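Lmo1499 protein (Listeria monocytogenes, PDB 4IIW) probably acts as a membrane-anchored lytic transglycosylase that cuts nascent peptidoglycan strands from within and so ends their elongation. Local coordinates at residues K153-T158 against I193-V198; E146-M151 against H170-Y175; V41-G46 against S50-I55; K60-A65 against D94-K99. All blocks are in the same frame, centred on the assembly; numbering follows the deposited sequence.

Interaction 1. Residues K153-T158 against I193-V198; sequences KAYPET and IITEMV
Tyr155 reaches from the end of helix 145-154 to two residues one turn apart on helix 190-204, Thr195 and Val198. No polar bond crosses; the ring and its hydroxyl oxygen meet methyl groups. CD2 of the ring lies 3.9 Å from Val198 CG1, which approaches it obliquely. At the far end, the Tyr155 OH atom comes 3.8 Å from Thr195 CG2, a methyl that sits at the ring edge, close to its plane. Thr195 turns CG2 anti to its backbone N, which leaves OG1 (chi1 -62°) to bond the helix's own Glu191 O one turn back. A threonine thus suits a place with apolar contact on one branch and a polar partner within the helix on the other.

Polar bonds fasten the turn that follows the ring. Tyr155 is the first residue to leave the helix, and its O accepts Thr158 N at 3.0 Å. Thr158 OG1 bonds Asp202 of helix 190-204 and Arg209 at the start of helix 209-215.

The join therefore depends on van der Waals fit. A long aromatic side chain bridges a gap of 8.0 Å between Tyr155 CA and Val198 CA, and its hydroxyl end suits a partly exposed seam.

Interaction 2. Residues E146-M151 against H170-Y175; sequences EFVASM and HPLEGY
Leu172 and Pro171 present themselves to Phe147 and Val148 of helix 145-154 from two overlapping beta turns, a type I turn over His170-Glu173 and a type II turn over Leu172-Tyr175. Gly174 takes a positive phi in the second turn, where a CB would press on the preceding carbonyl O, and this explains the glycine.

The Leu172 side chain sets out from a CB directed toward the helix. Its CG, placed anti to its own carbonyl carbon (chi1 -60°), lies 4.4 Å from Val148 CG2. Of the two branches, CD1 makes the contact. It comes 4.0 Å from Phe147 CE2, at the edge of the phenyl ring and near its plane, with the two side chains crossing at about a right angle, and it also lies 4.3 Å from Val148 CG2. One methyl, CD1, thus meets both ring edge and valine methyl. Beside it, Pro171 CB lies against both Val148 methyls, 4.1 Å from CG1, so the rigid ring fits a beta-branched partner.

Around this buried apolar join the loop is fastened by polar ends. His170 ND1 bonds Asp143, while Glu173 reaches Leu119 N and Tyr264. Phe147 also touches Ile194 and Thr195, so helix 145-154 meets helix 190-204 as well as the turns. On the helix, Phe147 O takes two donors, Met151 N and Ser150 OG. The hydroxyl, 2.6 Å from Phe147 O, comes at a C=O...OG angle of 127°, tilted 21° from the carbonyl plane.

Interaction 3. Residues V41-G46 against S50-I55; sequences VEIPAG and SDISTI
Asp51 OD2, which stands 4.2 Å from Gly46 O across the contact, accepts a hydrogen bond from the backbone N of Ser48. The carboxylate thereby ties the start of helix 49-58 to the short connection from strand 39-43. Gly46 suits that connection, since its positive phi favours glycine. The strand and helix segments then run back along each other, at 170° between their directions and with their axes 9.1 Å apart.

Isoleucines fill the space between them. Ile55 CD1 is the busiest methyl: it rests 3.7 Å from Glu42 O, 3.9 Å from Pro44 CD and 4.0 Å from Ile43 CD1. Pro44 and Ile55 run antiparallel alongside one another. A turn earlier on the helix, Ile52 CG1 meets Ile43 CG2 at 3.8 Å, the side chains crossing at about a right angle. Ile43 can serve both partners because it is branched: CG2 stands anti to the backbone N and faces Ile52, whereas CG1 (chi1 -53°) carries CD1 to Ile55. At the other end of the strand, Val41 CB approaches Ile55 CG2 more loosely.

Strand 83-87 pairs antiparallel with 39-43 alongside it, bonding Val41 and Ile43 through Tyr85 and Gly83. Another face of the helix is an assembly surface, where Thr54 OG1 bonds Thr54 OG1 of the second subunit and Ser50 OG bonds Glu57 of that second subunit.

Since no hydrogen bond links strand to helix here, contact between branched aliphatic groups, partly buried, joins them, while Ser50 and Thr54, turned off that face, bond the second subunit.

Interaction 4. Residues K60-A65 against D94-K99; sequences KVINNA and DQIVKK
The loop that links helices 49-58 and 65-75 sets Val61 and Ile62 against Ile96 of helix 93-102. It opens with a Schellman motif: Lys60 takes a positive phi of 62° to end the first helix. It closes with an N-cap, Asn64; asparagine suits that place because its short side chain lets the carbonyl oxygen OD1 accept from Ile67 N, three residues on, in the first turn of helix 65-75.

A single methyl carries the contact from the helix side. Ile96 CD1 lies 3.9 Å from Val61 CG1 and equally 3.9 Å from Ile62 CG2, so the two loop residues meet the end of one long side chain. Val61 and Ile96 pass side by side, pointing opposite ways, but Ile62 meets Ile96 at a slant. With chi1 at 72°, Ile62 puts CG1 between its backbone N and carbonyl carbon and leaves CG2 for Ile96.

On helix 93-102, Lys98 NZ forms a salt bridge with Asp94 OD2, 3.3 Å away and weak as a hydrogen bond. Asn76 of the third subunit packs on Ile62 and Ile96 and bonds Val61 O.

Val61 also touches Leu87 of strand 83-87. The contact thus belongs to a strand-helix-helix-strand unit, reminiscent of LysM domains, with a further helix packed against its inter-helix loop.

Overall arrangement
Along the chain, interactions 3 and 4 come first and both close before interactions 1 and 2 open. The centres of interactions 3 and 4 are 11 Å apart. Both belong to the small N-terminal unit built on strands 39-43 and 83-87, and they touch directly, for instance through Val41 and Val61. Both also reach the second subunit, so this unit takes part in the assembly. Interactions 1 and 2, centres 8 Å apart, share helix 145-154, and their segments alternate in sequence; Phe147 and Met151 meet helix 190-204 between them. About 40 Å separates the centres of interactions 1 and 3, on opposite sides of the chain's centre. The four contacts consolidate two separate regions, and none lies at Glu232, predicted to be important for catalysis.

Interaction 1. Residues K153-T158 against I193-V198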
loop_
_atom_site.group_PDB
_atom_site.type_symbol
_atom_site.label_atom_id
_atom_site.label_comp_id
_atom_site.label_asym_id
_atom_site.label_seq_id
_atom_site.Cartn_x
_atom_site.Cartn_y
_atom_site.Cartn_z
ATOM N N LYS B 153 -63.719 -3.231 14.128
ATOM C CA LYS B 153 -64.623 -4.355 14.136
ATOM C C LYS B 153 -64.121 -5.490 15.052
ATOM O O LYS B 153 -64.915 -6.122 15.753
ATOM C CB LYS B 153 -64.801 -4.861 12.694
ATOM C CG LYS B 153 -66.045 -5.719 12.451
ATOM C CD LYS B 153 -67.356 -4.902 12.577
ATOM C CE LYS B 153 -68.585 -5.791 12.421
ATOM N NZ LYS B 153 -68.598 -6.887 13.433
ATOM N N ALA B 154 -62.811 -5.733 15.053
ATOM C CA ALA B 154 -62.224 -6.834 15.820
ATOM C C ALA B 154 -62.079 -6.568 17.319
ATOM O O ALA B 154 -62.116 -7.511 18.128
ATOM C CB ALA B 154 -60.856 -7.223 15.230
ATOM N N TYR B 155 -61.886 -5.298 17.675
ATOM C CA TYR B 155 -61.716 -4.887 19.072
ATOM C C TYR B 155 -62.650 -3.709 19.397
ATOM O O TYR B 155 -62.203 -2.615 19.746
ATOM C CB TYR B 155 -60.256 -4.546 19.308
ATOM C CG TYR B 155 -59.395 -5.708 18.965
ATOM C CD1 TYR B 155 -59.182 -6.718 19.879
ATOM C CD2 TYR B 155 -58.838 -5.835 17.712
ATOM C CE1 TYR B 155 -58.422 -7.811 19.563
ATOM C CE2 TYR B 155 -58.052 -6.942 17.386
ATOM C CZ TYR B 155 -57.855 -7.923 18.315
ATOM O OH TYR B 155 -57.100 -9.036 18.012
ATOM N N PRO B 156 -63.965 -3.966 19.346
ATOM C CA PRO B 156 -64.970 -2.922 19.499
ATOM C C PRO B 156 -65.033 -2.235 20.859
ATOM O O PRO B 156 -65.556 -1.120 20.940
ATOM C CB PRO B 156 -66.279 -3.652 19.192
ATOM C CG PRO B 156 -66.017 -5.070 19.538
ATOM C CD PRO B 156 -64.554 -5.317 19.394
ATOM N N GLU B 157 -64.524 -2.882 21.908
ATOM C CA GLU B 157 -64.538 -2.282 23.248
ATOM C C GLU B 157 -63.365 -1.307 23.392
ATOM O O GLU B 157 -63.394 -0.424 24.255
ATOM C CB GLU B 157 -64.371 -3.330 24.356
ATOM C CG GLU B 157 -65.187 -4.609 24.256
ATOM C CD GLU B 157 -66.666 -4.374 24.163
ATOM O OE1 GLU B 157 -67.141 -3.292 24.583
ATOM O OE2 GLU B 157 -67.359 -5.297 23.671
ATOM N N THR B 158 -62.347 -1.469 22.542
ATOM C CA THR B 158 -61.105 -0.711 22.651
ATOM C C THR B 158 -60.903 0.335 21.591
ATOM O O THR B 158 -60.616 1.466 21.924
ATOM C CB THR B 158 -59.902 -1.684 22.638
ATOM O OG1 THR B 158 -59.970 -2.529 23.791
ATOM C CG2 THR B 158 -58.591 -0.939 22.668
ATOM N N ILE B 193 -48.740 -8.108 12.540
ATOM C CA ILE B 193 -47.975 -7.536 13.631
ATOM C C ILE B 193 -48.747 -6.447 14.361
ATOM O O ILE B 193 -48.881 -6.468 15.601
ATOM C CB ILE B 193 -46.675 -6.946 13.110
ATOM C CG1 ILE B 193 -45.802 -8.067 12.523
ATOM C CG2 ILE B 193 -45.937 -6.205 14.226
ATOM C CD1 ILE B 193 -44.516 -7.589 11.846
ATOM N N ILE B 194 -49.258 -5.491 13.597
ATOM C CA ILE B 194 -50.016 -4.399 14.181
ATOM C C ILE B 194 -51.212 -4.976 14.949
ATOM O O ILE B 194 -51.506 -4.553 16.059
ATOM C CB ILE B 194 -50.452 -3.393 13.096
ATOM C CG1 ILE B 194 -49.208 -2.768 12.460
ATOM C CG2 ILE B 194 -51.328 -2.296 13.683
ATOM C CD1 ILE B 194 -49.466 -2.139 11.104
ATOM N N THR B 195 -51.874 -5.978 14.379
ATOM C CA THR B 195 -53.023 -6.566 15.051
ATOM C C THR B 195 -52.630 -7.087 16.422
ATOM O O THR B 195 -53.371 -6.892 17.372
ATOM C CB THR B 195 -53.695 -7.679 14.220
ATOM O OG1 THR B 195 -54.188 -7.122 13.002
ATOM C CG2 THR B 195 -54.879 -8.348 14.992
ATOM N N GLU B 196 -51.480 -7.732 16.549
ATOM C CA GLU B 196 -51.089 -8.253 17.861
ATOM C C GLU B 196 -50.886 -7.146 18.892
ATOM O O GLU B 196 -51.163 -7.333 20.072
ATOM C CB GLU B 196 -49.838 -9.127 17.781
ATOM C CG GLU B 196 -50.082 -10.429 17.071
ATOM C CD GLU B 196 -51.071 -11.313 17.813
ATOM O OE1 GLU B 196 -50.787 -11.705 18.970
ATOM O OE2 GLU B 196 -52.121 -11.636 17.223
HETATM N N MSE B 197 -50.426 -5.993 18.447
HETATM C CA MSE B 197 -50.209 -4.877 19.348
HETATM C C MSE B 197 -51.545 -4.275 19.755
HETATM O O MSE B 197 -51.717 -3.863 20.919
HETATM C CB MSE B 197 -49.323 -3.834 18.697
HETATM C CG MSE B 197 -47.956 -4.379 18.294
HETATM SE SE MSE B 197 -46.841 -3.025 17.419
HETATM C CE MSE B 197 -45.303 -4.135 17.050
ATOM N N VAL B 198 -52.497 -4.224 18.825
ATOM C CA VAL B 198 -53.816 -3.697 19.158
ATOM C C VAL B 198 -54.521 -4.660 20.140
ATOM O O VAL B 198 -55.190 -4.231 21.077
ATOM C CB VAL B 198 -54.680 -3.423 17.905
ATOM C CG1 VAL B 198 -56.089 -3.070 18.306
ATOM C CG2 VAL B 198 -54.070 -2.293 17.080
#

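Interaction 2. Residues E146-M151 against H170-Y175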
loop_
_atom_site.group_PDB
_atom_site.type_symbol
_atom_site.label_atom_id
_atom_site.label_comp_id
_atom_site.label_asym_id
_atom_site.label_seq_id
_atom_site.Cartn_x
_atom_site.Cartn_y
_atom_site.Cartn_z
ATOM N N GLU B 146 -59.283 0.817 5.429
ATOM C CA GLU B 146 -59.791 -0.558 5.572
ATOM C C GLU B 146 -59.106 -1.304 6.730
ATOM O O GLU B 146 -59.743 -2.083 7.433
ATOM C CB GLU B 146 -59.647 -1.386 4.293
ATOM C CG GLU B 146 -60.589 -1.019 3.137
ATOM C CD GLU B 146 -60.143 0.194 2.351
ATOM O OE1 GLU B 146 -58.909 0.409 2.199
ATOM O OE2 GLU B 146 -61.036 0.927 1.854
ATOM N N PHE B 147 -57.813 -1.096 6.931
ATOM C CA PHE B 147 -57.178 -1.768 8.042
ATOM C C PHE B 147 -57.742 -1.237 9.356
ATOM O O PHE B 147 -58.033 -2.018 10.263
ATOM C CB PHE B 147 -55.656 -1.646 8.040
ATOM C CG PHE B 147 -55.018 -2.355 9.202
ATOM C CD1 PHE B 147 -54.994 -3.739 9.252
ATOM C CD2 PHE B 147 -54.509 -1.650 10.274
ATOM C CE1 PHE B 147 -54.445 -4.421 10.354
ATOM C CE2 PHE B 147 -53.960 -2.321 11.379
ATOM C CZ PHE B 147 -53.931 -3.710 11.409
ATOM N N VAL B 148 -57.916 0.083 9.446
ATOM C CA VAL B 148 -58.429 0.705 10.662
ATOM C C VAL B 148 -59.867 0.251 10.920
ATOM O O VAL B 148 -60.236 -0.058 12.056
ATOM C CB VAL B 148 -58.325 2.246 10.598
ATOM C CG1 VAL B 148 -58.959 2.885 11.820
ATOM C CG2 VAL B 148 -56.849 2.680 10.471
ATOM N N ALA B 149 -60.679 0.179 9.873
ATOM C CA ALA B 149 -62.055 -0.291 10.061
ATOM C C ALA B 149 -62.074 -1.735 10.609
ATOM O O ALA B 149 -62.929 -2.061 11.424
ATOM C CB ALA B 149 -62.846 -0.199 8.769
ATOM N N SER B 150 -61.127 -2.577 10.171
ATOM C CA SER B 150 -61.067 -3.981 10.618
ATOM C C SER B 150 -60.720 -4.073 12.094
ATOM O O SER B 150 -61.166 -4.994 12.765
ATOM C CB SER B 150 -60.098 -4.841 9.779
ATOM O OG SER B 150 -58.735 -4.528 10.008
HETATM N N MSE B 151 -59.929 -3.124 12.592
HETATM C CA MSE B 151 -59.600 -3.077 14.005
HETATM C C MSE B 151 -60.817 -2.617 14.821
HETATM O O MSE B 151 -61.080 -3.131 15.914
HETATM C CB MSE B 151 -58.439 -2.133 14.256
HETATM C CG MSE B 151 -57.069 -2.622 13.777
HETATM SE SE MSE B 151 -56.478 -4.334 14.503
HETATM C CE MSE B 151 -57.255 -5.499 13.131
ATOM N N HIS B 170 -52.974 10.300 12.995
ATOM C CA HIS B 170 -52.865 8.863 12.729
ATOM C C HIS B 170 -53.820 8.080 13.630
ATOM O O HIS B 170 -53.560 7.881 14.799
ATOM C CB HIS B 170 -51.423 8.398 12.938
ATOM C CG HIS B 170 -50.413 9.208 12.185
ATOM N ND1 HIS B 170 -50.386 9.268 10.807
ATOM C CD2 HIS B 170 -49.380 9.969 12.617
ATOM C CE1 HIS B 170 -49.394 10.048 10.422
ATOM N NE2 HIS B 170 -48.763 10.482 11.500
ATOM N N PRO B 171 -54.917 7.599 13.066
ATOM C CA PRO B 171 -55.963 6.945 13.840
ATOM C C PRO B 171 -55.534 6.018 14.992
ATOM O O PRO B 171 -56.107 6.111 16.068
ATOM C CB PRO B 171 -56.724 6.169 12.777
ATOM C CG PRO B 171 -56.568 7.004 11.564
ATOM C CD PRO B 171 -55.184 7.519 11.621
ATOM N N LEU B 172 -54.538 5.159 14.778
ATOM C CA LEU B 172 -54.131 4.183 15.805
ATOM C C LEU B 172 -53.019 4.676 16.726
ATOM O O LEU B 172 -52.473 3.910 17.537
ATOM C CB LEU B 172 -53.747 2.845 15.148
ATOM C CG LEU B 172 -54.880 2.175 14.345
ATOM C CD1 LEU B 172 -54.366 0.978 13.565
ATOM C CD2 LEU B 172 -56.024 1.735 15.240
ATOM N N GLU B 173 -52.681 5.952 16.635
ATOM C CA GLU B 173 -51.644 6.492 17.509
ATOM C C GLU B 173 -52.094 6.201 18.929
ATOM O O GLU B 173 -53.205 6.530 19.304
ATOM C CB GLU B 173 -51.467 7.996 17.287
ATOM C CG GLU B 173 -50.234 8.558 17.947
ATOM C CD GLU B 173 -48.941 8.180 17.223
ATOM O OE1 GLU B 173 -48.697 8.684 16.099
ATOM O OE2 GLU B 173 -48.148 7.408 17.797
ATOM N N GLY B 174 -51.257 5.524 19.690
ATOM C CA GLY B 174 -51.551 5.186 21.088
ATOM C C GLY B 174 -52.190 3.829 21.328
ATOM O O GLY B 174 -52.255 3.359 22.467
ATOM N N TYR B 175 -52.644 3.182 20.259
ATOM C CA TYR B 175 -53.337 1.890 20.373
ATOM C C TYR B 175 -52.471 0.635 20.185
ATOM O O TYR B 175 -52.956 -0.475 20.295
ATOM C CB TYR B 175 -54.529 1.876 19.432
ATOM C CG TYR B 175 -55.637 2.787 19.870
ATOM C CD1 TYR B 175 -55.632 4.144 19.548
ATOM C CD2 TYR B 175 -56.705 2.298 20.600
ATOM C CE1 TYR B 175 -56.674 4.982 19.951
ATOM C CE2 TYR B 175 -57.748 3.130 21.008
ATOM C CZ TYR B 175 -57.734 4.464 20.678
ATOM O OH TYR B 175 -58.789 5.264 21.095
#

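Interaction 3. Residues V41-G46 against S50-I55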
loop_
_atom_site.group_PDB
_atom_site.type_symbol
_atom_site.label_atom_id
_atom_site.label_comp_id
_atom_site.label_asym_id
_atom_site.label_seq_id
_atom_site.Cartn_x
_atom_site.Cartn_y
_atom_site.Cartn_z
ATOM N N VAL B 41 -20.935 -3.023 16.924
ATOM C CA VAL B 41 -20.521 -1.658 16.622
ATOM C C VAL B 41 -21.694 -0.929 15.987
ATOM O O VAL B 41 -22.527 -1.543 15.334
ATOM C CB VAL B 41 -19.261 -1.570 15.665
ATOM C CG1 VAL B 41 -18.209 -2.623 16.040
ATOM C CG2 VAL B 41 -19.646 -1.729 14.211
ATOM N N GLU B 42 -21.732 0.390 16.162
ATOM C CA GLU B 42 -22.800 1.212 15.624
ATOM C C GLU B 42 -22.256 2.274 14.688
ATOM O O GLU B 42 -21.424 3.093 15.082
ATOM C CB GLU B 42 -23.552 1.878 16.759
ATOM C CG GLU B 42 -24.066 0.886 17.777
ATOM C CD GLU B 42 -25.042 1.511 18.769
ATOM O OE1 GLU B 42 -24.773 2.645 19.232
ATOM O OE2 GLU B 42 -26.066 0.856 19.089
ATOM N N ILE B 43 -22.731 2.254 13.447
ATOM C CA ILE B 43 -22.315 3.226 12.449
ATOM C C ILE B 43 -23.470 4.192 12.236
ATOM O O ILE B 43 -24.488 3.812 11.668
ATOM C CB ILE B 43 -21.962 2.564 11.104
ATOM C CG1 ILE B 43 -20.942 1.443 11.302
ATOM C CG2 ILE B 43 -21.441 3.591 10.157
ATOM C CD1 ILE B 43 -19.737 1.850 12.097
ATOM N N PRO B 44 -23.319 5.438 12.706
ATOM C CA PRO B 44 -24.390 6.396 12.542
ATOM C C PRO B 44 -24.586 6.827 11.102
ATOM O O PRO B 44 -23.658 6.803 10.323
ATOM C CB PRO B 44 -23.940 7.600 13.394
ATOM C CG PRO B 44 -22.802 7.125 14.231
ATOM C CD PRO B 44 -22.203 5.972 13.511
ATOM N N ALA B 45 -25.803 7.229 10.766
ATOM C CA ALA B 45 -26.100 7.727 9.434
ATOM C C ALA B 45 -25.145 8.878 9.103
ATOM O O ALA B 45 -24.777 9.661 9.978
ATOM C CB ALA B 45 -27.547 8.210 9.357
ATOM N N GLY B 46 -24.755 8.969 7.836
ATOM C CA GLY B 46 -23.874 10.036 7.378
ATOM C C GLY B 46 -22.440 9.916 7.866
ATOM O O GLY B 46 -21.733 10.907 7.950
ATOM N N SER B 50 -13.611 7.740 7.192
ATOM C CA SER B 50 -12.770 7.907 8.370
ATOM C C SER B 50 -13.606 7.638 9.608
ATOM O O SER B 50 -13.165 6.946 10.521
ATOM C CB SER B 50 -12.138 9.296 8.401
ATOM O OG SER B 50 -11.150 9.408 7.379
ATOM N N ASP B 51 -14.826 8.162 9.632
ATOM C CA ASP B 51 -15.700 7.907 10.757
ATOM C C ASP B 51 -15.803 6.419 11.057
ATOM O O ASP B 51 -15.602 6.008 12.192
ATOM C CB ASP B 51 -17.092 8.473 10.506
ATOM C CG ASP B 51 -17.125 9.967 10.589
ATOM O OD1 ASP B 51 -16.296 10.505 11.344
ATOM O OD2 ASP B 51 -17.981 10.598 9.922
ATOM N N ILE B 52 -16.082 5.627 10.021
ATOM C CA ILE B 52 -16.246 4.177 10.163
ATOM C C ILE B 52 -14.981 3.468 10.624
ATOM O O ILE B 52 -15.013 2.630 11.534
ATOM C CB ILE B 52 -16.705 3.552 8.834
ATOM C CG1 ILE B 52 -18.116 4.037 8.472
ATOM C CG2 ILE B 52 -16.708 2.036 8.911
ATOM C CD1 ILE B 52 -18.530 3.728 7.054
ATOM N N SER B 53 -13.870 3.791 9.977
ATOM C CA SER B 53 -12.583 3.209 10.325
ATOM C C SER B 53 -12.265 3.403 11.807
ATOM O O SER B 53 -11.856 2.477 12.499
ATOM C CB SER B 53 -11.471 3.874 9.495
ATOM O OG SER B 53 -11.702 3.709 8.106
ATOM N N THR B 54 -12.473 4.619 12.285
ATOM C CA THR B 54 -12.139 4.979 13.650
ATOM C C THR B 54 -13.049 4.303 14.666
ATOM O O THR B 54 -12.591 3.940 15.764
ATOM C CB THR B 54 -12.142 6.503 13.782
ATOM O OG1 THR B 54 -11.223 7.017 12.822
ATOM C CG2 THR B 54 -11.728 6.962 15.170
ATOM N N ILE B 55 -14.325 4.113 14.324
ATOM C CA ILE B 55 -15.218 3.375 15.225
ATOM C C ILE B 55 -14.738 1.912 15.319
ATOM O O ILE B 55 -14.714 1.350 16.412
ATOM C CB ILE B 55 -16.681 3.439 14.793
ATOM C CG1 ILE B 55 -17.218 4.864 14.934
ATOM C CG2 ILE B 55 -17.532 2.546 15.671
ATOM C CD1 ILE B 55 -18.462 5.082 14.115
#

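Interaction 4. Residues K60-A65 against D94-K99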
loop_
_atom_site.group_PDB
_atom_site.type_symbol
_atom_site.label_atom_id
_atom_site.label_comp_id
_atom_site.label_asym_id
_atom_site.label_seq_id
_atom_site.Cartn_x
_atom_site.Cartn_y
_atom_site.Cartn_z
ATOM N N LYS B 60 -12.018 -2.057 18.792
ATOM C CA LYS B 60 -10.996 -3.100 18.739
ATOM C C LYS B 60 -11.327 -4.241 17.796
ATOM O O LYS B 60 -11.004 -5.378 18.075
ATOM C CB LYS B 60 -10.713 -3.631 20.147
ATOM C CG LYS B 60 -10.251 -2.572 21.103
ATOM C CD LYS B 60 -10.296 -3.087 22.519
ATOM C CE LYS B 60 -9.958 -1.999 23.524
ATOM N NZ LYS B 60 -10.228 -2.451 24.935
ATOM N N VAL B 61 -11.979 -3.930 16.688
ATOM C CA VAL B 61 -12.297 -4.934 15.681
ATOM C C VAL B 61 -11.133 -4.939 14.690
ATOM O O VAL B 61 -10.787 -5.964 14.110
ATOM C CB VAL B 61 -13.616 -4.605 14.955
ATOM C CG1 VAL B 61 -13.858 -5.569 13.798
ATOM C CG2 VAL B 61 -14.769 -4.597 15.939
ATOM N N ILE B 62 -10.578 -3.763 14.452
ATOM C CA ILE B 62 -9.405 -3.652 13.643
ATOM C C ILE B 62 -8.351 -2.967 14.503
ATOM O O ILE B 62 -8.633 -2.441 15.595
ATOM C CB ILE B 62 -9.629 -2.894 12.324
ATOM C CG1 ILE B 62 -9.814 -1.394 12.563
ATOM C CG2 ILE B 62 -10.798 -3.514 11.536
ATOM C CD1 ILE B 62 -10.127 -0.636 11.313
ATOM N N ASN B 63 -7.134 -2.985 13.991
ATOM C CA ASN B 63 -5.975 -2.448 14.673
ATOM C C ASN B 63 -5.686 -0.989 14.308
ATOM O O ASN B 63 -5.370 -0.198 15.170
ATOM C CB ASN B 63 -4.794 -3.342 14.278
ATOM C CG ASN B 63 -3.523 -3.017 15.006
ATOM O OD1 ASN B 63 -3.122 -3.755 15.928
ATOM N ND2 ASN B 63 -2.845 -1.920 14.588
ATOM N N ASN B 64 -5.886 -0.635 13.043
ATOM C CA ASN B 64 -5.485 0.655 12.520
ATOM C C ASN B 64 -6.520 1.251 11.568
ATOM O O ASN B 64 -6.796 0.697 10.509
ATOM C CB ASN B 64 -4.160 0.395 11.795
ATOM C CG ASN B 64 -3.483 1.636 11.296
ATOM O OD1 ASN B 64 -3.993 2.320 10.414
ATOM N ND2 ASN B 64 -2.276 1.890 11.806
ATOM N N ALA B 65 -7.101 2.377 11.965
ATOM C CA ALA B 65 -8.118 3.056 11.175
ATOM C C ALA B 65 -7.611 3.482 9.759
ATOM O O ALA B 65 -8.324 3.304 8.760
ATOM C CB ALA B 65 -8.662 4.245 11.954
ATOM N N ASP B 94 -12.134 -8.174 4.417
ATOM C CA ASP B 94 -13.096 -8.357 3.328
ATOM C C ASP B 94 -14.480 -8.666 3.867
ATOM O O ASP B 94 -15.467 -8.155 3.349
ATOM C CB ASP B 94 -12.677 -9.494 2.395
ATOM C CG ASP B 94 -13.585 -9.611 1.189
ATOM O OD1 ASP B 94 -13.838 -8.560 0.539
ATOM O OD2 ASP B 94 -14.038 -10.749 0.882
ATOM N N GLN B 95 -14.560 -9.518 4.884
ATOM C CA GLN B 95 -15.851 -9.862 5.460
ATOM C C GLN B 95 -16.468 -8.654 6.117
ATOM O O GLN B 95 -17.668 -8.429 5.979
ATOM C CB GLN B 95 -15.741 -10.966 6.499
ATOM C CG GLN B 95 -15.211 -12.274 5.958
ATOM C CD GLN B 95 -15.096 -13.322 7.044
ATOM O OE1 GLN B 95 -14.010 -13.871 7.277
ATOM N NE2 GLN B 95 -16.209 -13.572 7.761
ATOM N N ILE B 96 -15.661 -7.864 6.824
ATOM C CA ILE B 96 -16.208 -6.717 7.522
ATOM C C ILE B 96 -16.888 -5.839 6.514
ATOM O O ILE B 96 -18.082 -5.576 6.600
ATOM C CB ILE B 96 -15.155 -5.897 8.261
ATOM C CG1 ILE B 96 -14.466 -6.741 9.338
ATOM C CG2 ILE B 96 -15.809 -4.711 8.911
ATOM C CD1 ILE B 96 -13.242 -6.076 9.976
ATOM N N VAL B 97 -16.113 -5.434 5.519
ATOM C CA VAL B 97 -16.571 -4.546 4.465
ATOM C C VAL B 97 -17.767 -5.117 3.722
ATOM O O VAL B 97 -18.706 -4.408 3.415
ATOM C CB VAL B 97 -15.390 -4.250 3.527
ATOM C CG1 VAL B 97 -15.817 -3.482 2.287
ATOM C CG2 VAL B 97 -14.324 -3.499 4.318
ATOM N N LYS B 98 -17.754 -6.416 3.498
ATOM C CA LYS B 98 -18.830 -7.079 2.764
ATOM C C LYS B 98 -20.171 -7.011 3.537
ATOM O O LYS B 98 -21.215 -6.814 2.930
ATOM C CB LYS B 98 -18.410 -8.517 2.442
ATOM C CG LYS B 98 -18.610 -8.896 0.965
ATOM C CD LYS B 98 -17.612 -10.010 0.532
ATOM C CE LYS B 98 -17.471 -10.121 -0.999
ATOM N NZ LYS B 98 -16.430 -11.117 -1.409
ATOM N N LYS B 99 -20.131 -7.157 4.862
ATOM C CA LYS B 99 -21.335 -7.017 5.702
ATOM C C LYS B 99 -21.912 -5.605 5.611
ATOM O O LYS B 99 -23.120 -5.425 5.488
ATOM C CB LYS B 99 -21.053 -7.326 7.180
ATOM C CG LYS B 99 -21.176 -8.790 7.619
ATOM C CD LYS B 99 -20.872 -8.923 9.129
ATOM C CE LYS B 99 -21.328 -10.258 9.737
ATOM N NZ LYS B 99 -22.807 -10.346 9.895
#